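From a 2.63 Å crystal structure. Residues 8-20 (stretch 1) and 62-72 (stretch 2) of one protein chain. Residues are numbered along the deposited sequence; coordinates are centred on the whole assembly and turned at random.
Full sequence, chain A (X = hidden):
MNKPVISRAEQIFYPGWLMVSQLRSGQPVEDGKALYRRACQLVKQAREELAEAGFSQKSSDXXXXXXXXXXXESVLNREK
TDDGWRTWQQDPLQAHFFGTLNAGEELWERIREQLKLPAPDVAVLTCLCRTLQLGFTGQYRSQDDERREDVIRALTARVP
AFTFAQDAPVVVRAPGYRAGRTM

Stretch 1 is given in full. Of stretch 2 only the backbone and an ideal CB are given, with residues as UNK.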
# COMPACT_ATOMS: atom_id res chain seq x y z
N ARG A 8 -13.92 -10.75 3.59
CA ARG A 8 -13.11 -11.61 4.45
C ARG A 8 -11.66 -11.13 4.42
O ARG A 8 -11.00 -11.13 5.44
CB ARG A 8 -13.21 -13.09 4.03
CG ARG A 8 -13.27 -14.06 5.22
CD ARG A 8 -13.78 -15.43 4.81
NE ARG A 8 -14.86 -15.92 5.66
CZ ARG A 8 -16.07 -16.30 5.23
NH1 ARG A 8 -16.36 -16.24 3.94
NH2 ARG A 8 -16.99 -16.73 6.09
N ALA A 9 -11.22 -10.64 3.25
CA ALA A 9 -9.89 -10.06 2.99
C ALA A 9 -9.72 -8.72 3.72
O ALA A 9 -8.69 -8.50 4.36
CB ALA A 9 -9.70 -9.87 1.50
N GLU A 10 -10.74 -7.84 3.64
CA GLU A 10 -10.76 -6.54 4.32
C GLU A 10 -10.71 -6.74 5.84
O GLU A 10 -9.97 -6.03 6.53
CB GLU A 10 -11.96 -5.69 3.90
CG GLU A 10 -11.82 -5.07 2.52
CD GLU A 10 -12.77 -3.92 2.25
OE1 GLU A 10 -12.38 -2.75 2.46
OE2 GLU A 10 -13.92 -4.19 1.82
N GLN A 11 -11.46 -7.74 6.34
CA GLN A 11 -11.53 -8.19 7.74
C GLN A 11 -10.13 -8.51 8.29
O GLN A 11 -9.85 -8.20 9.45
CB GLN A 11 -12.35 -9.49 7.80
CG GLN A 11 -13.72 -9.42 8.44
CD GLN A 11 -14.33 -10.82 8.62
OE1 GLN A 11 -13.66 -11.87 8.50
NE2 GLN A 11 -15.62 -10.86 8.93
N ILE A 12 -9.27 -9.18 7.47
CA ILE A 12 -7.90 -9.58 7.80
C ILE A 12 -6.98 -8.34 7.93
O ILE A 12 -6.14 -8.30 8.83
CB ILE A 12 -7.30 -10.56 6.73
CG1 ILE A 12 -8.27 -11.64 6.19
CG2 ILE A 12 -5.98 -11.16 7.17
CD1 ILE A 12 -8.71 -12.78 7.11
N PHE A 13 -7.10 -7.38 7.00
CA PHE A 13 -6.24 -6.21 6.96
C PHE A 13 -6.70 -5.00 7.75
O PHE A 13 -5.89 -4.10 7.97
CB PHE A 13 -5.90 -5.82 5.51
CG PHE A 13 -4.98 -6.77 4.77
CD1 PHE A 13 -3.63 -6.85 5.09
CD2 PHE A 13 -5.46 -7.57 3.74
CE1 PHE A 13 -2.78 -7.72 4.40
CE2 PHE A 13 -4.62 -8.45 3.05
CZ PHE A 13 -3.29 -8.52 3.39
N TYR A 14 -7.98 -4.97 8.21
CA TYR A 14 -8.54 -3.85 8.99
C TYR A 14 -7.68 -3.42 10.19
O TYR A 14 -7.37 -2.23 10.27
CB TYR A 14 -10.01 -4.09 9.41
CG TYR A 14 -11.05 -3.63 8.41
CD1 TYR A 14 -11.03 -2.34 7.88
CD2 TYR A 14 -12.13 -4.45 8.08
CE1 TYR A 14 -11.99 -1.91 6.98
CE2 TYR A 14 -13.10 -4.03 7.18
CZ TYR A 14 -13.03 -2.76 6.63
OH TYR A 14 -13.99 -2.34 5.74
N PRO A 15 -7.24 -4.31 11.12
CA PRO A 15 -6.39 -3.83 12.23
C PRO A 15 -5.12 -3.10 11.76
O PRO A 15 -4.79 -2.04 12.29
CB PRO A 15 -6.06 -5.12 13.00
CG PRO A 15 -7.11 -6.08 12.63
CD PRO A 15 -7.44 -5.77 11.20
N GLY A 16 -4.46 -3.66 10.74
CA GLY A 16 -3.25 -3.11 10.14
C GLY A 16 -3.52 -1.80 9.43
O GLY A 16 -2.77 -0.83 9.60
N TRP A 17 -4.60 -1.77 8.63
CA TRP A 17 -5.05 -0.58 7.92
C TRP A 17 -5.35 0.58 8.87
O TRP A 17 -4.97 1.72 8.58
CB TRP A 17 -6.27 -0.87 7.05
CG TRP A 17 -5.97 -1.61 5.77
CD1 TRP A 17 -4.76 -1.69 5.13
CD2 TRP A 17 -6.90 -2.33 4.96
NE1 TRP A 17 -4.89 -2.45 3.99
CE2 TRP A 17 -6.19 -2.84 3.85
CE3 TRP A 17 -8.27 -2.64 5.09
CZ2 TRP A 17 -6.80 -3.64 2.88
CZ3 TRP A 17 -8.88 -3.40 4.11
CH2 TRP A 17 -8.15 -3.90 3.02
N LEU A 18 -5.98 0.28 10.04
CA LEU A 18 -6.27 1.30 11.03
C LEU A 18 -4.97 1.81 11.66
O LEU A 18 -4.83 3.02 11.85
CB LEU A 18 -7.26 0.78 12.08
CG LEU A 18 -7.83 1.80 13.10
CD1 LEU A 18 -8.68 2.89 12.42
CD2 LEU A 18 -8.63 1.09 14.18
N MSE A 19 -3.99 0.90 11.91
CA MSE A 19 -2.67 1.22 12.45
C MSE A 19 -1.89 2.16 11.52
O MSE A 19 -1.33 3.13 12.02
CB MSE A 19 -1.88 -0.07 12.75
CG MSE A 19 -0.46 0.15 13.32
SE MSE A 19 0.77 -1.40 13.10
CE MSE A 19 0.25 -1.97 11.33
N VAL A 20 -1.87 1.89 10.19
CA VAL A 20 -1.20 2.78 9.23
C VAL A 20 -1.87 4.14 9.18
O VAL A 20 -1.18 5.16 9.16
CB VAL A 20 -0.83 2.20 7.81
CG1 VAL A 20 -0.79 0.68 7.78
CG2 VAL A 20 -1.72 2.75 6.70
N UNK A 62 0.50 -10.79 -3.16
CA UNK A 62 0.30 -9.42 -3.67
C UNK A 62 -0.37 -8.53 -2.60
O UNK A 62 0.08 -7.40 -2.36
CB UNK A 62 -0.55 -9.45 -4.94
N UNK A 63 -1.41 -9.06 -1.93
CA UNK A 63 -2.10 -8.35 -0.84
C UNK A 63 -1.16 -7.98 0.31
O UNK A 63 -1.17 -6.83 0.76
CB UNK A 63 -3.25 -9.21 -0.30
N UNK A 64 -0.31 -8.94 0.73
CA UNK A 64 0.68 -8.75 1.79
C UNK A 64 1.81 -7.83 1.37
O UNK A 64 2.35 -7.11 2.22
CB UNK A 64 1.26 -10.10 2.22
N UNK A 65 2.18 -7.84 0.07
CA UNK A 65 3.22 -7.00 -0.51
C UNK A 65 2.78 -5.53 -0.42
O UNK A 65 3.52 -4.71 0.13
CB UNK A 65 3.50 -7.40 -1.96
N UNK A 66 1.56 -5.23 -0.93
CA UNK A 66 0.96 -3.90 -0.92
C UNK A 66 0.87 -3.37 0.49
O UNK A 66 1.21 -2.21 0.72
CB UNK A 66 -0.43 -3.92 -1.56
N UNK A 67 0.50 -4.23 1.45
CA UNK A 67 0.42 -3.85 2.87
C UNK A 67 1.79 -3.52 3.46
O UNK A 67 1.89 -2.54 4.21
CB UNK A 67 -0.23 -4.98 3.68
N UNK A 68 2.83 -4.36 3.17
CA UNK A 68 4.20 -4.15 3.64
C UNK A 68 4.72 -2.82 3.11
O UNK A 68 5.20 -2.01 3.89
CB UNK A 68 5.11 -5.30 3.20
N UNK A 69 4.53 -2.58 1.80
CA UNK A 69 4.90 -1.35 1.10
C UNK A 69 4.16 -0.13 1.66
O UNK A 69 4.75 0.94 1.75
CB UNK A 69 4.61 -1.49 -0.40
N UNK A 70 2.87 -0.31 2.05
CA UNK A 70 2.04 0.75 2.62
C UNK A 70 2.56 1.14 4.02
O UNK A 70 2.85 2.31 4.26
CB UNK A 70 0.58 0.30 2.70
N UNK A 71 2.71 0.14 4.90
CA UNK A 71 3.20 0.30 6.27
C UNK A 71 4.64 0.84 6.34
O UNK A 71 4.88 1.74 7.13
CB UNK A 71 3.12 -1.04 7.00
N UNK A 72 5.56 0.33 5.50
CA UNK A 72 6.96 0.80 5.43
C UNK A 72 7.02 2.28 5.05
O UNK A 72 7.74 3.04 5.70
CB UNK A 72 7.76 -0.03 4.42

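Both stretches are helical, and their axes run roughly parallel, 21° apart, with a closest approach of 10.3 Å. No hydrogen bond links them, so each position of stretch 2 is judged by the direction of its CA-to-CB bond and by the apolar surface that stretch 1 presents.

At position 62 nothing of stretch 1 lies within 5.5 Å of the ideal CB, so the visible atoms leave the choice open beyond a helical residue (phi/psi -70/-45). It is Ile62, which makes no contact here.

Position 63 points toward stretch 1. Its ideal CB stands 3.7 Å from Phe13 CE2, and the methyl of Ala9, being small, leaves room beyond the ring. A long, flexible apolar chain would suit, such as leucine or methionine. The residue is Met63, modelled as selenomethionine: its CB packs against Phe13 CE2 at 3.7 Å, while its CE reaches Ala9 CB at a tight 3.2 Å.

Position 64 points sideways, and its ideal CB is 5.0 Å from Phe13 CZ. A small residue would leave only backbone beside this part of the ring, the N of position 64 lying 4.0 Å from Phe13 CZ; a branched or long apolar one could add side-chain contact. Leu64, with chi1 m and chi2 t, does so, its CD2 lying 4.1 Å from Phe13 CE1.

Positions 65 and 66 are out of reach of stretch 1, which therefore sets no preference. They are Tyr65 and Ala66.

Position 67 is the most informative. Its CB points toward stretch 1, 3.8 Å from Phe13 CE1 and 5.3 Å from Trp17 NE1, and farther on Gly16 offers bare backbone. An ideal CB on Gly16 would point this way, so its absence opens a slot. A long or flat apolar chain fits: leucine, methionine or an aromatic. Phe67, with chi1 t, fills it as a knob among Phe13, Gly16, Trp17 and Val20. Its CZ comes within 3.4 Å of Gly16 CA, near the plane of the ring, and an ideal CB on Gly16 would fall just 2.3 Å from that CZ, a clash. The Phe13 and Phe67 rings meet obliquely, with centroids 5.5 Å apart and planes at 35°.

Positions 68 and 69 again find nothing of stretch 1 within 5.5 Å of their ideal CB atoms; they are Cys68 and Ala69.

Position 70 points toward stretch 1, but its ideal CB is still 5.2 Å from Val20 CG2. Alanine would leave a gap; a medium-sized apolar chain could close it. Leu70 (chi1 t, chi2 p) places CG 3.8 Å from Val20 CG2 and CD2 4.0 Å from Trp17 CD1.

Position 71 points sideways, its ideal CB 4.3 Å from Val20 CG1 and 5.3 Å from Met19 CE, so leucine, isoleucine or methionine could touch both. Leu71 does: its CD1 is 3.8 Å from Val20 CG1, and its CD2 is 3.5 Å from Met19 CE.

Position 72 is out of reach, and polar or apolar residues are equally compatible. It is Asp72, whose carboxylate oxygens are hydrogen-bonded elsewhere in the structure.

Stretch 2 62-72: IMLYAFCALLD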
# COMPACT_ATOMS: atom_id res chain seq x y z
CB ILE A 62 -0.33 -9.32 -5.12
CG1 ILE A 62 -0.86 -7.91 -5.47
CG2 ILE A 62 -1.43 -10.31 -5.33
CD1 ILE A 62 0.11 -6.81 -5.57
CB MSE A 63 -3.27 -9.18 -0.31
CG MSE A 63 -4.52 -9.06 -1.15
SE MSE A 63 -5.76 -10.52 -0.75
CE MSE A 63 -7.21 -9.63 -0.52
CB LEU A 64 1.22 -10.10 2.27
CG LEU A 64 0.27 -10.92 3.15
CD1 LEU A 64 0.61 -12.40 3.07
CD2 LEU A 64 0.29 -10.43 4.59
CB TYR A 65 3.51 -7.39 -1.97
CG TYR A 65 4.71 -6.67 -2.56
CD1 TYR A 65 4.56 -5.48 -3.26
CD2 TYR A 65 5.99 -7.21 -2.43
CE1 TYR A 65 5.66 -4.81 -3.78
CE2 TYR A 65 7.10 -6.55 -2.96
CZ TYR A 65 6.93 -5.35 -3.63
OH TYR A 65 8.01 -4.68 -4.14
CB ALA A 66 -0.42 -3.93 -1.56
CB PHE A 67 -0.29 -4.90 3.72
CG PHE A 67 -0.50 -4.46 5.14
CD1 PHE A 67 -1.56 -3.64 5.48
CD2 PHE A 67 0.38 -4.85 6.14
CE1 PHE A 67 -1.74 -3.21 6.79
CE2 PHE A 67 0.21 -4.41 7.45
CZ PHE A 67 -0.85 -3.60 7.76
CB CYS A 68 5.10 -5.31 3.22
SG CYS A 68 4.99 -6.77 4.29
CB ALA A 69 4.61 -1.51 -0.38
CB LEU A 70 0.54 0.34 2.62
CG LEU A 70 -0.48 1.18 3.43
CD1 LEU A 70 -0.59 2.62 2.92
CD2 LEU A 70 -1.84 0.51 3.44
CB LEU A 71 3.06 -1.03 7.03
CG LEU A 71 3.35 -1.05 8.54
CD1 LEU A 71 2.66 0.09 9.29
CD2 LEU A 71 2.92 -2.36 9.11
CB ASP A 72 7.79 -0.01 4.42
CG ASP A 72 8.21 -1.40 4.87
OD1 ASP A 72 8.40 -1.60 6.08
OD2 ASP A 72 8.41 -2.26 4.00
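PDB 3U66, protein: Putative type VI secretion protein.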